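Sulfhydryl oxidase Erv1p (Arabidopsis thaliana, PDB 2HJ3) uses FAD to oxidise thiols to disulfides with molecular oxygen, supporting the import and folding of small cysteine-containing proteins in the mitochondrial intermembrane space. Local coordinates at residues Ala26-Lys31 against Glu75-Trp80. Residues are numbered along the deposited sequence; the frame is centred on the assembly and turned at random.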
loop_
_atom_site.group_PDB
_atom_site.type_symbol
_atom_site.label_atom_id
_atom_site.label_comp_id
_atom_site.label_asym_id
_atom_site.label_seq_id
_atom_site.Cartn_x
_atom_site.Cartn_y
_atom_site.Cartn_z
ATOM N N ALA A 26 -9.602 -7.932 -3.257
ATOM C CA ALA A 26 -10.114 -9.300 -3.299
ATOM C C ALA A 26 -10.664 -9.707 -1.932
ATOM O O ALA A 26 -11.546 -10.568 -1.846
ATOM C CB ALA A 26 -9.016 -10.265 -3.735
ATOM N N GLN A 27 -10.145 -9.078 -0.876
ATOM C CA GLN A 27 -10.564 -9.345 0.505
ATOM C C GLN A 27 -11.633 -8.360 0.997
ATOM O O GLN A 27 -12.258 -8.588 2.033
ATOM C CB GLN A 27 -9.360 -9.253 1.454
ATOM C CG GLN A 27 -8.183 -10.125 1.068
ATOM C CD GLN A 27 -8.496 -11.595 1.200
ATOM O OE1 GLN A 27 -8.680 -12.104 2.307
ATOM N NE2 GLN A 27 -8.568 -12.291 0.066
ATOM N N TYR A 28 -11.824 -7.258 0.276
ATOM C CA TYR A 28 -12.816 -6.260 0.669
ATOM C C TYR A 28 -14.155 -6.958 0.934
ATOM O O TYR A 28 -14.576 -7.823 0.171
ATOM C CB TYR A 28 -12.976 -5.209 -0.431
ATOM C CG TYR A 28 -13.629 -3.921 0.032
ATOM C CD1 TYR A 28 -12.991 -3.081 0.949
ATOM C CD2 TYR A 28 -14.881 -3.536 -0.450
ATOM C CE1 TYR A 28 -13.587 -1.886 1.371
ATOM C CE2 TYR A 28 -15.481 -2.350 -0.037
ATOM C CZ TYR A 28 -14.830 -1.526 0.872
ATOM O OH TYR A 28 -15.415 -0.334 1.261
ATOM N N PRO A 29 -14.841 -6.594 2.024
ATOM C CA PRO A 29 -16.122 -7.241 2.318
ATOM C C PRO A 29 -17.281 -6.954 1.357
ATOM O O PRO A 29 -17.345 -5.904 0.703
ATOM C CB PRO A 29 -16.415 -6.789 3.749
ATOM C CG PRO A 29 -15.771 -5.449 3.817
ATOM C CD PRO A 29 -14.463 -5.656 3.094
ATOM N N GLU A 30 -18.192 -7.916 1.272
ATOM C CA GLU A 30 -19.362 -7.796 0.414
ATOM C C GLU A 30 -20.178 -6.615 0.920
ATOM O O GLU A 30 -20.586 -5.755 0.148
ATOM C CB GLU A 30 -20.179 -9.094 0.475
ATOM C CG GLU A 30 -21.534 -9.050 -0.229
ATOM C CD GLU A 30 -21.435 -8.797 -1.726
ATOM O OE1 GLU A 30 -20.298 -8.771 -2.264
ATOM O OE2 GLU A 30 -22.503 -8.634 -2.362
ATOM N N LYS A 31 -20.395 -6.587 2.231
ATOM C CA LYS A 31 -21.131 -5.514 2.889
ATOM C C LYS A 31 -20.149 -4.853 3.850
ATOM O O LYS A 31 -20.092 -5.200 5.029
ATOM C CB LYS A 31 -22.322 -6.085 3.669
ATOM C CG LYS A 31 -23.314 -6.865 2.809
ATOM C CD LYS A 31 -24.436 -7.479 3.647
ATOM C CE LYS A 31 -25.362 -8.331 2.781
ATOM N NZ LYS A 31 -26.455 -8.998 3.560
ATOM N N GLU A 75 -17.362 -6.184 -5.147
ATOM C CA GLU A 75 -17.429 -6.173 -6.603
ATOM C C GLU A 75 -17.114 -4.811 -7.201
ATOM O O GLU A 75 -16.367 -4.720 -8.174
ATOM C CB GLU A 75 -18.803 -6.634 -7.087
ATOM C CG GLU A 75 -18.790 -7.087 -8.538
ATOM C CD GLU A 75 -20.177 -7.358 -9.093
ATOM O OE1 GLU A 75 -20.968 -8.053 -8.417
ATOM O OE2 GLU A 75 -20.466 -6.881 -10.216
ATOM N N GLU A 76 -17.665 -3.746 -6.627
ATOM C CA GLU A 76 -17.418 -2.406 -7.155
ATOM C C GLU A 76 -15.962 -1.983 -6.988
ATOM O O GLU A 76 -15.396 -1.334 -7.864
ATOM C CB GLU A 76 -18.319 -1.369 -6.465
ATOM C CG GLU A 76 -19.803 -1.702 -6.476
ATOM C CD GLU A 76 -20.649 -0.615 -5.834
ATOM O OE1 GLU A 76 -20.131 0.105 -4.956
ATOM O OE2 GLU A 76 -21.834 -0.487 -6.196
ATOM N N PHE A 77 -15.359 -2.342 -5.861
ATOM C CA PHE A 77 -13.971 -1.980 -5.589
ATOM C C PHE A 77 -13.015 -2.779 -6.479
ATOM O O PHE A 77 -12.103 -2.214 -7.070
ATOM C CB PHE A 77 -13.667 -2.199 -4.104
ATOM C CG PHE A 77 -12.335 -1.655 -3.670
ATOM C CD1 PHE A 77 -11.857 -0.451 -4.187
ATOM C CD2 PHE A 77 -11.554 -2.344 -2.747
ATOM C CE1 PHE A 77 -10.619 0.055 -3.792
ATOM C CE2 PHE A 77 -10.317 -1.847 -2.346
ATOM C CZ PHE A 77 -9.847 -0.647 -2.868
ATOM N N SER A 78 -13.239 -4.087 -6.585
ATOM C CA SER A 78 -12.412 -4.946 -7.436
ATOM C C SER A 78 -12.429 -4.432 -8.863
ATOM O O SER A 78 -11.383 -4.287 -9.494
ATOM C CB SER A 78 -12.954 -6.371 -7.475
ATOM O OG SER A 78 -13.103 -6.904 -6.186
ATOM N N GLN A 79 -13.630 -4.177 -9.373
ATOM C CA GLN A 79 -13.798 -3.693 -10.741
ATOM C C GLN A 79 -13.132 -2.342 -10.907
ATOM O O GLN A 79 -12.289 -2.156 -11.787
ATOM C CB GLN A 79 -15.284 -3.578 -11.084
ATOM C CG GLN A 79 -16.040 -4.898 -11.046
ATOM C CD GLN A 79 -15.577 -5.856 -12.121
ATOM O OE1 GLN A 79 -15.429 -7.055 -11.871
ATOM N NE2 GLN A 79 -15.353 -5.339 -13.330
ATOM N N TRP A 80 -13.508 -1.397 -10.052
ATOM C CA TRP A 80 -12.949 -0.059 -10.114
ATOM C C TRP A 80 -11.422 -0.094 -10.173
ATOM O O TRP A 80 -10.807 0.564 -11.015
ATOM C CB TRP A 80 -13.391 0.759 -8.897
ATOM C CG TRP A 80 -12.764 2.116 -8.866
ATOM C CD1 TRP A 80 -13.137 3.208 -9.588
ATOM C CD2 TRP A 80 -11.592 2.497 -8.140
ATOM N NE1 TRP A 80 -12.266 4.252 -9.363
ATOM C CE2 TRP A 80 -11.307 3.840 -8.477
ATOM C CE3 TRP A 80 -10.753 1.832 -7.237
ATOM C CZ2 TRP A 80 -10.218 4.534 -7.946
ATOM C CZ3 TRP A 80 -9.669 2.518 -6.708
ATOM C CH2 TRP A 80 -9.411 3.858 -7.065
HETATM O O HOH W 1 -19.991 -7.237 -4.148
#
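Tyr28 and Phe77 meet in a buried edge-to-face aromatic pair, where the chain leaving helix 10-27 passes the first turns of helix 74-91 in the four-helix bundle of the ERV/ALR sulfhydryl oxidase domain. Phe77 presents its edge to one face of the tyrosine, with the ring centroids 5.1 Å apart and the planes inclined at 59°, so the phenyl ring is tilted well away from upright. A single carbon does most of the touching: CD2 of Phe77 sits over the root of the tyrosine ring, 3.8 Å from Tyr28 CG and 3.9 Å from Tyr28 CB. Beside it, CB of Phe77 approaches Tyr28 CD2 at 4.1 Å. Both CA-CB bonds point across the gap, and both side chains extend with CG opposite the backbone nitrogen (chi1 -162° in Tyr28, -171° in Phe77), which brings the rings together although the CA atoms stand 7.7 Å apart. The far end of the tyrosine is polar and turns to another partner: its OH is hydrogen-bonded to the carbonyl oxygen of Ala71, in the chain just before helix 74-91, fixing the end of the ring that Phe77 does not cover. Farther along the loop, a water accepts from the backbone N of Glu75 at 3.0 Å but lies implausibly close to Glu30 OE1, so a link through it is doubtful. No direct hydrogen bond joins the two segments, and their mutual burial is modest, 155 Å² in all. The pair lies away from the flavin, the Phe77 side chain being about 11 Å from the bound FAD. Val40 touches both side chains, so that three parts of the bundle converge here: the chain leaving helix 10-27, the first turn of helix 74-91 and the first half of helix 34-50.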